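Local coordinates for D7 protein (PDB 3NHI), which binds and sequesters cysteinyl leukotrienes and thromboxane A2 analogues, mediators of the host response, and so modulates blood feeding by the mosquito, at residues Y15-E20 against I210-N215; T34-W39 against A46-Y51; N103-S106 against V110-Y113; R162-K165 against S170-K173. All blocks are in the same frame, centred on the assembly; numbering follows the deposited sequence.

Interaction 1. Residues Y15-E20 against I210-N215. With EAH ((5S,7E,9E,11Z,14Z)-5-hydroxyicosa-7,9,11,14-tetraenoic acid), chain B.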
loop_
_atom_site.group_PDB
_atom_site.type_symbol
_atom_site.label_atom_id
_atom_site.label_comp_id
_atom_site.label_asym_id
_atom_site.label_seq_id
_atom_site.Cartn_x
_atom_site.Cartn_y
_atom_site.Cartn_z
ATOM N N TYR A 15 -3.619 -4.268 3.722
ATOM C CA TYR A 15 -4.493 -4.161 4.892
ATOM C C TYR A 15 -4.928 -2.714 5.124
ATOM O O TYR A 15 -6.119 -2.444 5.298
ATOM C CB TYR A 15 -3.834 -4.732 6.158
ATOM C CG TYR A 15 -3.384 -6.181 6.029
ATOM C CD1 TYR A 15 -4.233 -7.157 5.494
ATOM C CD2 TYR A 15 -2.117 -6.574 6.450
ATOM C CE1 TYR A 15 -3.826 -8.477 5.368
ATOM C CE2 TYR A 15 -1.696 -7.902 6.327
ATOM C CZ TYR A 15 -2.563 -8.841 5.791
ATOM O OH TYR A 15 -2.178 -10.150 5.646
ATOM N N LYS A 16 -3.981 -1.780 5.096
ATOM C CA LYS A 16 -4.295 -0.399 5.458
ATOM C C LYS A 16 -5.144 0.271 4.392
ATOM O O LYS A 16 -6.065 1.017 4.720
ATOM C CB LYS A 16 -3.035 0.405 5.803
ATOM C CG LYS A 16 -2.112 0.753 4.636
ATOM C CD LYS A 16 -2.285 2.195 4.144
ATOM C CE LYS A 16 -1.222 2.545 3.091
ATOM N NZ LYS A 16 -1.328 3.966 2.678
ATOM N N ARG A 17 -4.862 0.000 3.116
ATOM C CA ARG A 17 -5.667 0.579 2.043
ATOM C C ARG A 17 -7.092 0.036 2.081
ATOM O O ARG A 17 -8.052 0.780 1.862
ATOM C CB ARG A 17 -5.006 0.381 0.673
ATOM C CG ARG A 17 -5.852 0.835 -0.513
ATOM C CD ARG A 17 -6.280 2.301 -0.420
ATOM N NE ARG A 17 -6.895 2.712 -1.679
ATOM C CZ ARG A 17 -6.242 3.291 -2.684
ATOM N NH1 ARG A 17 -4.945 3.552 -2.578
ATOM N NH2 ARG A 17 -6.895 3.602 -3.796
ATOM N N CYS A 18 -7.235 -1.251 2.378
ATOM C CA CYS A 18 -8.575 -1.819 2.503
ATOM C C CYS A 18 -9.329 -1.237 3.691
ATOM O O CYS A 18 -10.526 -0.977 3.577
ATOM C CB CYS A 18 -8.533 -3.345 2.547
ATOM S SG CYS A 18 -8.054 -4.102 0.976
ATOM N N TYR A 19 -8.646 -1.017 4.821
ATOM C CA TYR A 19 -9.270 -0.301 5.939
ATOM C C TYR A 19 -9.740 1.080 5.483
ATOM O O TYR A 19 -10.871 1.480 5.748
ATOM C CB TYR A 19 -8.298 -0.138 7.114
ATOM C CG TYR A 19 -8.235 -1.269 8.122
ATOM C CD1 TYR A 19 -8.692 -1.086 9.426
ATOM C CD2 TYR A 19 -7.661 -2.497 7.795
ATOM C CE1 TYR A 19 -8.608 -2.103 10.370
ATOM C CE2 TYR A 19 -7.570 -3.523 8.736
ATOM C CZ TYR A 19 -8.049 -3.314 10.015
ATOM O OH TYR A 19 -7.960 -4.328 10.934
ATOM N N GLU A 20 -8.874 1.817 4.798
ATOM C CA GLU A 20 -9.240 3.164 4.332
ATOM C C GLU A 20 -10.478 3.154 3.451
ATOM O O GLU A 20 -11.345 4.043 3.554
ATOM C CB GLU A 20 -8.083 3.820 3.579
ATOM C CG GLU A 20 -6.914 4.221 4.454
ATOM C CD GLU A 20 -5.716 4.714 3.671
ATOM O OE1 GLU A 20 -4.677 4.953 4.315
ATOM O OE2 GLU A 20 -5.798 4.851 2.427
ATOM N N ILE A 210 -3.129 9.352 -8.176
ATOM C CA ILE A 210 -2.658 10.726 -7.993
ATOM C C ILE A 210 -3.847 11.642 -7.655
ATOM O O ILE A 210 -3.757 12.463 -6.732
ATOM C CB ILE A 210 -1.835 11.208 -9.203
ATOM C CG1 ILE A 210 -0.591 10.316 -9.354
ATOM C CG2 ILE A 210 -1.459 12.685 -9.072
ATOM C CD1 ILE A 210 0.294 10.638 -10.580
ATOM N N VAL A 211 -4.969 11.476 -8.359
ATOM C CA VAL A 211 -6.183 12.223 -8.035
ATOM C C VAL A 211 -6.589 11.989 -6.579
ATOM O O VAL A 211 -6.952 12.945 -5.890
ATOM C CB VAL A 211 -7.334 11.882 -9.000
ATOM C CG1 VAL A 211 -8.662 12.462 -8.517
ATOM C CG2 VAL A 211 -7.007 12.407 -10.399
ATOM N N ARG A 212 -6.505 10.742 -6.102
ATOM C CA ARG A 212 -6.878 10.416 -4.718
ATOM C C ARG A 212 -6.095 11.273 -3.718
ATOM O O ARG A 212 -6.651 11.738 -2.722
ATOM C CB ARG A 212 -6.660 8.933 -4.433
ATOM C CG ARG A 212 -7.202 8.457 -3.091
ATOM C CD ARG A 212 -6.966 6.963 -2.990
ATOM N NE ARG A 212 -7.599 6.342 -1.823
ATOM C CZ ARG A 212 -6.978 6.111 -0.674
ATOM N NH1 ARG A 212 -5.721 6.491 -0.503
ATOM N NH2 ARG A 212 -7.620 5.511 0.314
ATOM N N ASP A 213 -4.819 11.514 -4.011
ATOM C CA ASP A 213 -3.995 12.341 -3.131
ATOM C C ASP A 213 -4.439 13.803 -3.083
ATOM O O ASP A 213 -4.314 14.458 -2.038
ATOM C CB ASP A 213 -2.520 12.244 -3.519
ATOM C CG ASP A 213 -1.843 11.010 -2.955
ATOM O OD1 ASP A 213 -2.506 10.210 -2.272
ATOM O OD2 ASP A 213 -0.626 10.868 -3.169
ATOM N N PHE A 214 -4.946 14.326 -4.203
ATOM C CA PHE A 214 -5.542 15.664 -4.203
ATOM C C PHE A 214 -6.880 15.678 -3.457
ATOM O O PHE A 214 -7.189 16.637 -2.739
ATOM C CB PHE A 214 -5.703 16.196 -5.632
ATOM C CG PHE A 214 -4.418 16.656 -6.255
ATOM C CD1 PHE A 214 -3.505 15.739 -6.776
ATOM C CD2 PHE A 214 -4.115 18.010 -6.318
ATOM C CE1 PHE A 214 -2.311 16.176 -7.360
ATOM C CE2 PHE A 214 -2.932 18.453 -6.906
ATOM C CZ PHE A 214 -2.027 17.531 -7.423
ATOM N N ASN A 215 -7.661 14.607 -3.600
ATOM C CA ASN A 215 -8.919 14.489 -2.852
ATOM C C ASN A 215 -8.640 14.491 -1.358
ATOM O O ASN A 215 -9.365 15.123 -0.591
ATOM C CB ASN A 215 -9.682 13.228 -3.254
ATOM C CG ASN A 215 -10.201 13.293 -4.677
ATOM O OD1 ASN A 215 -10.250 14.360 -5.295
ATOM N ND2 ASN A 215 -10.619 12.147 -5.191
HETATM O O1 EAH B . 3.005 -4.739 11.356
HETATM C C1 EAH B . 1.775 -4.997 11.374
HETATM O O2 EAH B . 0.923 -4.200 11.839
HETATM C C2 EAH B . 1.307 -6.321 10.803
HETATM C C3 EAH B . -0.135 -6.624 11.216
HETATM C C4 EAH B . -1.132 -6.151 10.160
HETATM C C5 EAH B . -2.550 -6.428 10.612
HETATM O O3 EAH B . -2.775 -7.742 10.553
HETATM C C6 EAH B . -3.542 -5.693 9.715
HETATM C C7 EAH B . -4.977 -6.075 10.043
HETATM C C8 EAH B . -5.552 -6.941 8.943
HETATM C C9 EAH B . -6.838 -7.483 9.367
HETATM C C10 EAH B . -7.283 -8.386 8.494
HETATM C C11 EAH B . -8.566 -8.899 8.968
HETATM C C12 EAH B . -9.240 -9.881 8.363
HETATM C C13 EAH B . -8.765 -10.567 7.103
HETATM C C14 EAH B . -9.416 -9.878 5.923
HETATM C C15 EAH B . -9.927 -10.515 4.867
HETATM C C16 EAH B . -9.906 -12.016 4.705
HETATM C C17 EAH B . -8.769 -12.393 3.769
HETATM C C18 EAH B . -7.520 -12.758 4.559
HETATM C C19 EAH B . -6.551 -13.540 3.688
HETATM C C20 EAH B . -5.268 -13.823 4.436
#

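Interaction 2. Residues T34-W39 against A46-Y51. With EAH ((5S,7E,9E,11Z,14Z)-5-hydroxyicosa-7,9,11,14-tetraenoic acid), chain B.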
loop_
_atom_site.group_PDB
_atom_site.type_symbol
_atom_site.label_atom_id
_atom_site.label_comp_id
_atom_site.label_asym_id
_atom_site.label_seq_id
_atom_site.Cartn_x
_atom_site.Cartn_y
_atom_site.Cartn_z
ATOM N N THR A 34 -12.246 -2.898 15.498
ATOM C CA THR A 34 -11.963 -3.826 16.604
ATOM C C THR A 34 -12.073 -5.290 16.168
ATOM O O THR A 34 -11.208 -6.113 16.492
ATOM C CB THR A 34 -12.888 -3.569 17.820
ATOM O OG1 THR A 34 -12.772 -2.201 18.228
ATOM C CG2 THR A 34 -12.527 -4.473 18.998
ATOM N N LEU A 35 -13.136 -5.607 15.436
ATOM C CA LEU A 35 -13.338 -6.962 14.933
ATOM C C LEU A 35 -12.294 -7.326 13.879
ATOM O O LEU A 35 -11.692 -8.398 13.938
ATOM C CB LEU A 35 -14.765 -7.130 14.389
ATOM C CG LEU A 35 -15.859 -7.290 15.458
ATOM C CD1 LEU A 35 -17.234 -6.973 14.888
ATOM C CD2 LEU A 35 -15.842 -8.688 16.072
ATOM N N TRP A 36 -12.069 -6.424 12.926
ATOM C CA TRP A 36 -11.131 -6.704 11.843
ATOM C C TRP A 36 -9.684 -6.773 12.335
ATOM O O TRP A 36 -8.910 -7.588 11.838
ATOM C CB TRP A 36 -11.263 -5.687 10.700
ATOM C CG TRP A 36 -12.625 -5.619 10.062
ATOM C CD1 TRP A 36 -13.677 -6.481 10.241
ATOM C CD2 TRP A 36 -13.067 -4.636 9.119
ATOM N NE1 TRP A 36 -14.750 -6.081 9.476
ATOM C CE2 TRP A 36 -14.403 -4.952 8.781
ATOM C CE3 TRP A 36 -12.467 -3.508 8.538
ATOM C CZ2 TRP A 36 -15.147 -4.189 7.877
ATOM C CZ3 TRP A 36 -13.210 -2.745 7.639
ATOM C CH2 TRP A 36 -14.536 -3.088 7.321
ATOM N N ASN A 37 -9.321 -5.918 13.294
ATOM C CA ASN A 37 -7.989 -5.958 13.906
ATOM C C ASN A 37 -7.714 -7.322 14.532
ATOM O O ASN A 37 -6.570 -7.784 14.554
ATOM C CB ASN A 37 -7.836 -4.878 14.986
ATOM C CG ASN A 37 -7.538 -3.495 14.421
ATOM O OD1 ASN A 37 -7.382 -3.310 13.215
ATOM N ND2 ASN A 37 -7.450 -2.511 15.310
ATOM N N ALA A 38 -8.771 -7.961 15.029
ATOM C CA ALA A 38 -8.673 -9.284 15.633
ATOM C C ALA A 38 -8.811 -10.393 14.587
ATOM O O ALA A 38 -8.905 -11.571 14.935
ATOM C CB ALA A 38 -9.730 -9.440 16.722
ATOM N N TRP A 39 -8.817 -10.013 13.308
ATOM C CA TRP A 39 -8.954 -10.963 12.194
ATOM C C TRP A 39 -10.255 -11.777 12.272
ATOM O O TRP A 39 -10.294 -12.972 11.967
ATOM C CB TRP A 39 -7.695 -11.840 12.046
ATOM C CG TRP A 39 -6.561 -11.109 11.373
ATOM C CD1 TRP A 39 -5.870 -10.034 11.860
ATOM C CD2 TRP A 39 -5.997 -11.405 10.094
ATOM N NE1 TRP A 39 -4.905 -9.642 10.959
ATOM C CE2 TRP A 39 -4.962 -10.466 9.863
ATOM C CE3 TRP A 39 -6.266 -12.372 9.114
ATOM C CZ2 TRP A 39 -4.191 -10.470 8.689
ATOM C CZ3 TRP A 39 -5.497 -12.378 7.943
ATOM C CH2 TRP A 39 -4.474 -11.429 7.743
ATOM N N ALA A 46 -22.531 -6.139 4.407
ATOM C CA ALA A 46 -21.864 -5.715 3.176
ATOM C C ALA A 46 -20.557 -4.955 3.399
ATOM O O ALA A 46 -19.672 -4.995 2.552
ATOM C CB ALA A 46 -22.804 -4.881 2.321
ATOM N N ILE A 47 -20.439 -4.264 4.533
ATOM C CA ILE A 47 -19.203 -3.552 4.865
ATOM C C ILE A 47 -18.068 -4.567 5.016
ATOM O O ILE A 47 -17.036 -4.450 4.361
ATOM C CB ILE A 47 -19.370 -2.660 6.132
ATOM C CG1 ILE A 47 -20.365 -1.530 5.850
ATOM C CG2 ILE A 47 -18.012 -2.079 6.570
ATOM C CD1 ILE A 47 -20.895 -0.819 7.087
ATOM N N THR A 48 -18.283 -5.583 5.845
ATOM C CA THR A 48 -17.310 -6.656 5.995
ATOM C C THR A 48 -17.132 -7.458 4.710
ATOM O O THR A 48 -16.003 -7.804 4.358
ATOM C CB THR A 48 -17.702 -7.587 7.133
ATOM O OG1 THR A 48 -17.848 -6.811 8.329
ATOM C CG2 THR A 48 -16.639 -8.661 7.358
ATOM N N HIS A 49 -18.225 -7.734 3.991
ATOM C CA HIS A 49 -18.117 -8.521 2.758
ATOM C C HIS A 49 -17.136 -7.865 1.794
ATOM O O HIS A 49 -16.239 -8.530 1.264
ATOM C CB HIS A 49 -19.455 -8.708 2.032
ATOM C CG HIS A 49 -20.531 -9.340 2.859
ATOM N ND1 HIS A 49 -21.869 -9.175 2.568
ATOM C CD2 HIS A 49 -20.478 -10.129 3.959
ATOM C CE1 HIS A 49 -22.592 -9.841 3.448
ATOM N NE2 HIS A 49 -21.776 -10.427 4.305
ATOM N N CYS A 50 -17.289 -6.560 1.573
ATOM C CA CYS A 50 -16.426 -5.902 0.605
ATOM C C CYS A 50 -15.029 -5.658 1.138
ATOM O O CYS A 50 -14.064 -5.621 0.371
ATOM C CB CYS A 50 -17.063 -4.622 0.065
ATOM S SG CYS A 50 -18.510 -4.917 -0.982
ATOM N N TYR A 51 -14.906 -5.517 2.455
ATOM C CA TYR A 51 -13.585 -5.494 3.066
ATOM C C TYR A 51 -12.835 -6.804 2.793
ATOM O O TYR A 51 -11.673 -6.790 2.371
ATOM C CB TYR A 51 -13.670 -5.203 4.569
ATOM C CG TYR A 51 -12.339 -5.338 5.260
ATOM C CD1 TYR A 51 -11.340 -4.384 5.076
ATOM C CD2 TYR A 51 -12.090 -6.413 6.112
ATOM C CE1 TYR A 51 -10.110 -4.505 5.719
ATOM C CE2 TYR A 51 -10.871 -6.548 6.750
ATOM C CZ TYR A 51 -9.891 -5.599 6.545
ATOM O OH TYR A 51 -8.686 -5.748 7.188
HETATM O O1 EAH B . 3.005 -4.739 11.356
HETATM C C1 EAH B . 1.775 -4.997 11.374
HETATM O O2 EAH B . 0.923 -4.200 11.839
HETATM C C2 EAH B . 1.307 -6.321 10.803
HETATM C C3 EAH B . -0.135 -6.624 11.216
HETATM C C4 EAH B . -1.132 -6.151 10.160
HETATM C C5 EAH B . -2.550 -6.428 10.612
HETATM O O3 EAH B . -2.775 -7.742 10.553
HETATM C C6 EAH B . -3.542 -5.693 9.715
HETATM C C7 EAH B . -4.977 -6.075 10.043
HETATM C C8 EAH B . -5.552 -6.941 8.943
HETATM C C9 EAH B . -6.838 -7.483 9.367
HETATM C C10 EAH B . -7.283 -8.386 8.494
HETATM C C11 EAH B . -8.566 -8.899 8.968
HETATM C C12 EAH B . -9.240 -9.881 8.363
HETATM C C13 EAH B . -8.765 -10.567 7.103
HETATM C C14 EAH B . -9.416 -9.878 5.923
HETATM C C15 EAH B . -9.927 -10.515 4.867
HETATM C C16 EAH B . -9.906 -12.016 4.705
HETATM C C17 EAH B . -8.769 -12.393 3.769
HETATM C C18 EAH B . -7.520 -12.758 4.559
HETATM C C19 EAH B . -6.551 -13.540 3.688
HETATM C C20 EAH B . -5.268 -13.823 4.436
#

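Interaction 3. Residues N103-S106 against V110-Y113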
loop_
_atom_site.group_PDB
_atom_site.type_symbol
_atom_site.label_atom_id
_atom_site.label_comp_id
_atom_site.label_asym_id
_atom_site.label_seq_id
_atom_site.Cartn_x
_atom_site.Cartn_y
_atom_site.Cartn_z
ATOM N N ASN A 103 -15.825 -21.747 -4.209
ATOM C CA ASN A 103 -16.559 -21.323 -5.404
ATOM C C ASN A 103 -16.783 -19.816 -5.368
ATOM O O ASN A 103 -17.561 -19.315 -4.553
ATOM C CB ASN A 103 -17.900 -22.067 -5.485
ATOM C CG ASN A 103 -18.647 -21.820 -6.790
ATOM O OD1 ASN A 103 -18.266 -20.984 -7.613
ATOM N ND2 ASN A 103 -19.729 -22.560 -6.979
ATOM N N ALA A 104 -16.086 -19.103 -6.250
ATOM C CA ALA A 104 -16.175 -17.643 -6.333
ATOM C C ALA A 104 -17.536 -17.173 -6.831
ATOM O O ALA A 104 -17.928 -16.033 -6.567
ATOM C CB ALA A 104 -15.076 -17.095 -7.214
ATOM N N LYS A 105 -18.249 -18.050 -7.533
ATOM C CA LYS A 105 -19.562 -17.715 -8.112
ATOM C C LYS A 105 -19.471 -16.405 -8.913
ATOM O O LYS A 105 -18.671 -16.317 -9.843
ATOM C CB LYS A 105 -20.666 -17.726 -7.038
ATOM C CG LYS A 105 -20.897 -19.103 -6.432
ATOM C CD LYS A 105 -22.088 -19.146 -5.491
ATOM C CE LYS A 105 -22.287 -20.552 -4.963
ATOM N NZ LYS A 105 -23.418 -20.650 -4.003
ATOM N N SER A 106 -20.253 -15.384 -8.552
ATOM C CA SER A 106 -20.269 -14.136 -9.323
ATOM C C SER A 106 -19.038 -13.252 -9.106
ATOM O O SER A 106 -18.748 -12.358 -9.913
ATOM C CB SER A 106 -21.540 -13.328 -9.027
ATOM O OG SER A 106 -21.424 -12.634 -7.793
ATOM N N VAL A 110 -20.283 -10.456 -1.444
ATOM C CA VAL A 110 -20.912 -11.485 -0.619
ATOM C C VAL A 110 -20.543 -12.901 -1.072
ATOM O O VAL A 110 -20.354 -13.786 -0.231
ATOM C CB VAL A 110 -22.453 -11.291 -0.475
ATOM C CG1 VAL A 110 -23.195 -11.596 -1.780
ATOM C CG2 VAL A 110 -22.998 -12.137 0.669
ATOM N N ASP A 111 -20.410 -13.103 -2.384
ATOM C CA ASP A 111 -20.048 -14.426 -2.898
ATOM C C ASP A 111 -18.644 -14.816 -2.447
ATOM O O ASP A 111 -18.419 -15.954 -2.022
ATOM C CB ASP A 111 -20.179 -14.501 -4.429
ATOM C CG ASP A 111 -21.611 -14.731 -4.889
ATOM O OD1 ASP A 111 -22.481 -15.038 -4.047
ATOM O OD2 ASP A 111 -21.853 -14.633 -6.108
ATOM N N LEU A 112 -17.710 -13.871 -2.493
ATOM C CA LEU A 112 -16.348 -14.159 -2.046
ATOM C C LEU A 112 -16.275 -14.341 -0.534
ATOM O O LEU A 112 -15.605 -15.246 -0.060
ATOM C CB LEU A 112 -15.369 -13.089 -2.542
ATOM C CG LEU A 112 -15.275 -12.948 -4.063
ATOM C CD1 LEU A 112 -14.257 -11.904 -4.392
ATOM C CD2 LEU A 112 -14.913 -14.273 -4.738
ATOM N N TYR A 113 -16.972 -13.492 0.212
ATOM C CA TYR A 113 -17.074 -13.652 1.659
ATOM C C TYR A 113 -17.627 -15.024 2.038
ATOM O O TYR A 113 -17.044 -15.718 2.876
ATOM C CB TYR A 113 -17.941 -12.544 2.242
ATOM C CG TYR A 113 -18.207 -12.650 3.731
ATOM C CD1 TYR A 113 -17.366 -12.019 4.648
ATOM C CD2 TYR A 113 -19.307 -13.358 4.219
ATOM C CE1 TYR A 113 -17.612 -12.082 6.016
ATOM C CE2 TYR A 113 -19.561 -13.433 5.594
ATOM C CZ TYR A 113 -18.710 -12.788 6.480
ATOM O OH TYR A 113 -18.952 -12.861 7.837
HETATM O O HOH W 1 -19.583 -18.108 -3.141
#

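Interaction 4. Residues R162-K165 against S170-K173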
loop_
_atom_site.group_PDB
_atom_site.type_symbol
_atom_site.label_atom_id
_atom_site.label_comp_id
_atom_site.label_asym_id
_atom_site.label_seq_id
_atom_site.Cartn_x
_atom_site.Cartn_y
_atom_site.Cartn_z
ATOM N N ARG A 162 18.537 4.869 -1.272
ATOM C CA ARG A 162 18.981 4.006 -2.363
ATOM C C ARG A 162 19.359 4.744 -3.644
ATOM O O ARG A 162 20.136 4.233 -4.447
ATOM C CB ARG A 162 17.980 2.889 -2.599
ATOM C CG ARG A 162 18.173 1.818 -1.562
ATOM C CD ARG A 162 16.887 1.309 -1.028
ATOM N NE ARG A 162 17.155 0.440 0.112
ATOM C CZ ARG A 162 17.098 0.811 1.388
ATOM N NH1 ARG A 162 16.758 2.052 1.743
ATOM N NH2 ARG A 162 17.379 -0.086 2.322
ATOM N N ALA A 163 18.840 5.954 -3.809
ATOM C CA ALA A 163 19.184 6.780 -4.963
ATOM C C ALA A 163 20.541 7.471 -4.828
ATOM O O ALA A 163 21.279 7.588 -5.813
ATOM C CB ALA A 163 18.092 7.810 -5.210
ATOM N N TRP A 164 20.846 7.938 -3.620
ATOM C CA TRP A 164 22.132 8.556 -3.305
ATOM C C TRP A 164 22.888 7.667 -2.329
ATOM O O TRP A 164 22.817 7.856 -1.107
ATOM C CB TRP A 164 21.944 9.959 -2.714
ATOM C CG TRP A 164 21.480 10.992 -3.703
ATOM C CD1 TRP A 164 22.261 11.726 -4.552
ATOM C CD2 TRP A 164 20.129 11.427 -3.928
ATOM N NE1 TRP A 164 21.487 12.589 -5.282
ATOM C CE2 TRP A 164 20.172 12.424 -4.925
ATOM C CE3 TRP A 164 18.888 11.075 -3.375
ATOM C CZ2 TRP A 164 19.017 13.067 -5.392
ATOM C CZ3 TRP A 164 17.745 11.714 -3.832
ATOM C CH2 TRP A 164 17.818 12.696 -4.835
ATOM N N LYS A 165 23.599 6.690 -2.877
ATOM C CA LYS A 165 24.334 5.719 -2.071
ATOM C C LYS A 165 25.821 5.690 -2.450
ATOM O O LYS A 165 26.564 4.787 -2.046
ATOM C CB LYS A 165 23.690 4.324 -2.186
ATOM C CG LYS A 165 23.727 3.699 -3.584
ATOM C CD LYS A 165 23.040 2.329 -3.593
ATOM C CE LYS A 165 23.547 1.410 -4.710
ATOM N NZ LYS A 165 23.410 1.957 -6.091
ATOM N N SER A 170 23.393 13.733 -1.305
ATOM C CA SER A 170 21.974 13.784 -1.634
ATOM C C SER A 170 21.514 15.213 -1.899
ATOM O O SER A 170 21.910 16.155 -1.203
ATOM C CB SER A 170 21.131 13.178 -0.518
ATOM O OG SER A 170 19.755 13.392 -0.779
ATOM N N GLU A 171 20.661 15.357 -2.907
ATOM C CA GLU A 171 20.036 16.642 -3.209
ATOM C C GLU A 171 19.091 17.061 -2.086
ATOM O O GLU A 171 18.694 18.216 -2.003
ATOM C CB GLU A 171 19.297 16.580 -4.546
ATOM C CG GLU A 171 20.252 16.440 -5.726
ATOM C CD GLU A 171 19.559 16.260 -7.062
ATOM O OE1 GLU A 171 20.260 15.851 -8.005
ATOM O OE2 GLU A 171 18.343 16.535 -7.181
ATOM N N TRP A 172 18.737 16.106 -1.227
ATOM C CA TRP A 172 17.800 16.341 -0.143
ATOM C C TRP A 172 18.480 16.325 1.230
ATOM O O TRP A 172 17.808 16.209 2.260
ATOM C CB TRP A 172 16.673 15.303 -0.199
ATOM C CG TRP A 172 15.903 15.273 -1.499
ATOM C CD1 TRP A 172 15.856 16.248 -2.461
ATOM C CD2 TRP A 172 15.037 14.224 -1.946
ATOM N NE1 TRP A 172 15.029 15.853 -3.494
ATOM C CE2 TRP A 172 14.514 14.617 -3.200
ATOM C CE3 TRP A 172 14.655 12.983 -1.413
ATOM C CZ2 TRP A 172 13.624 13.812 -3.925
ATOM C CZ3 TRP A 172 13.781 12.189 -2.136
ATOM C CH2 TRP A 172 13.273 12.607 -3.373
ATOM N N LYS A 173 19.803 16.484 1.231
ATOM C CA LYS A 173 20.608 16.453 2.461
ATOM C C LYS A 173 20.123 17.375 3.583
ATOM O O LYS A 173 20.115 16.979 4.753
ATOM C CB LYS A 173 22.089 16.729 2.153
ATOM C CG LYS A 173 23.027 16.675 3.369
ATOM C CD LYS A 173 23.187 15.252 3.901
ATOM C CE LYS A 173 24.250 15.171 4.991
ATOM N NZ LYS A 173 25.635 15.190 4.433
HETATM O O HOH W 2 22.428 14.140 -7.540
#

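Interaction 1. Residues Y15-E20 against I210-N215
Arg212 reaches from helix 207-216 to helix 8-22, where it meets Arg17 and Glu20; the nearest CA pair, Glu20 and Arg212, is 11.8 Å apart. With CG anti to the backbone N (chi1 -172°), the Arg212 chain runs out from CB, extended to NE, and CD comes to 3.5 Å from Arg17 NH2. Arg212 NE then lies over the centre of the Arg17 guanidinium, 3.4 Å from CZ of Arg17. CZ of Arg212 is 3.5 Å from that same carbon, and the two flat groups stack with planes 6° apart. At the tip, Arg212 NH2 donates to Glu20 OE2 at 2.9 Å with an N-H...O angle of 161°, meeting the anti side of the carboxylate; the NH1 bond to the same oxygen is weak. Asp21 takes salt bridges from both arginines, and Glu209 another from Arg17, which probably offsets the like charges. The arrangement is a stacked arginine pair within an interhelical salt-bridge network at the protein surface.

Interaction 2. Residues T34-W39 against A46-Y51
This is a buried aromatic contact between the C-terminal end of helix 28-37 and the first turns of helix 46-58, beside the lipid pocket. The six-membered ring of Trp36 and the Tyr51 ring form an offset stack, with centroids 3.9 Å apart and planes at 3°. Tyr51 CB adds a CH-pi contact over the same indole. A chi1 of 173° swings the Tyr51 ring away from its backbone nitrogen and across the indole face, and its OH comes within 3.3 Å of EAH C10. At the indole edge, Trp36 CH2 meets Ile47 CG2 at 3.7 Å, while Trp36 NE1 makes a weak, 3.4 Å bond to Thr48 OG1, also bonded to Pro43 O. Trp39, the C-prime residue of the Schellman motif ending helix 28-37, lays its indole face on the ligand polyene and donates from NE1 to EAH O3 at 2.9 Å (154°). Aromatic walls with several polar anchors, Trp39 alongside Lys151 and Gly133, mark this eicosanoid pocket; Trp36 and Tyr51 also belong to the thromboxane A2 site.

Interaction 3. Residues N103-S106 against V110-Y113
Asp111 and Ser106 make the polar centre of this contact, which folds the loop after helix 89-101 back on the start of helix 109-130. Following Val110 in the helix, Asp111 points its CB at the loop, 3.5 Å from the Ala104 carbonyl oxygen. Its OD2 accepts two bonds from one residue: Ser106 N at 3.0 Å, with an N-H...O angle of 151°, and Ser106 OG at 2.6 Å. The amide meets the anti side of the carboxylate, tilted from its plane, and the hydroxyl comes from the opposite face, well above it. A chi1 of 79° sets the serine OG between its own backbone N and carbonyl carbon, from where it reaches the carboxylate and also accepts from Ser108 N. Lys105 CB packs against the same oxygen, 3.4 Å from Asp111 OD2, although the rest of the lysine chain leads away.

The loop contains an Asx turn: Asn103 OD1 accepts from Lys105 N at 2.9 Å, the donor standing above the carbonyl plane. The turn is tied to the helix by a water that donates to Asn103 O and to Asp111 O, 2.7 Å from each.

Leu112 follows with an apolar contact: its CD2 branch lies 3.8 Å from Ala104 CB, and both residues touch Phe69 of strand 68-69. Tyr113, next in the helix, turns from the loop toward helix 46-58.

Interaction 4. Residues R162-K165 against S170-K173
Trp164 meets Ser170, Glu171 and Trp172 across the loop that follows helix 155-163. One set of contacts lies over an indole face. Ser170 CA makes a CH-pi contact, 3.6 Å from the centroid of the Trp164 five-membered ring and 13° off its normal, while Glu171 N lies 3.6 Å from Trp164 CE2 above the same face. The Glu171 chain crosses the indole at about a right angle, its CG 3.6 Å from Trp164 CZ2. The aromatic contact is edge-to-face: the Trp164 edge is directed at the face of Trp172, with planes at 57° and CZ3 of Trp164 4.1 Å from CE3 of Trp172. The polar contacts are a water bridge and a turn bond. A water accepts from Trp164 NE1 at 2.9 Å and donates to Glu171 OE1, whose carboxylate also bonds Ser183 and Thr181. Ser170 OG accepts from Trp172 N at 2.9 Å and is bonded to Glu160 as well. The result is an ST turn overlapping a type I beta turn, Ser170 to Lys173, packed on the first non-helical residue after helix 155-163.

In the fold
Interaction 2 is the buried one, stacking aromatic rings beside the ligand, whereas interaction 1 is a surface contact of charged groups; interactions 3 and 4 are partly buried. Interactions 1 and 2 meet through helix 8-22: Tyr19 OH lies 2.6 Å from Asn37 OD1, a probable hydrogen bond, and EAH is touched by segment 15-20 and by both segments of interaction 2. Interaction 3 joins this side of the chain where Val110 and Tyr113 pack on His49 and Thr48; the centres of interactions 2 and 3 are about 16 Å apart. Interaction 4 lies opposite, its centre about 40 Å from that of interaction 2. Interactions 3 and 4 each set a short turn against a helix or its end, one by a carboxylate oxygen accepting two bonds, the other by an indole face.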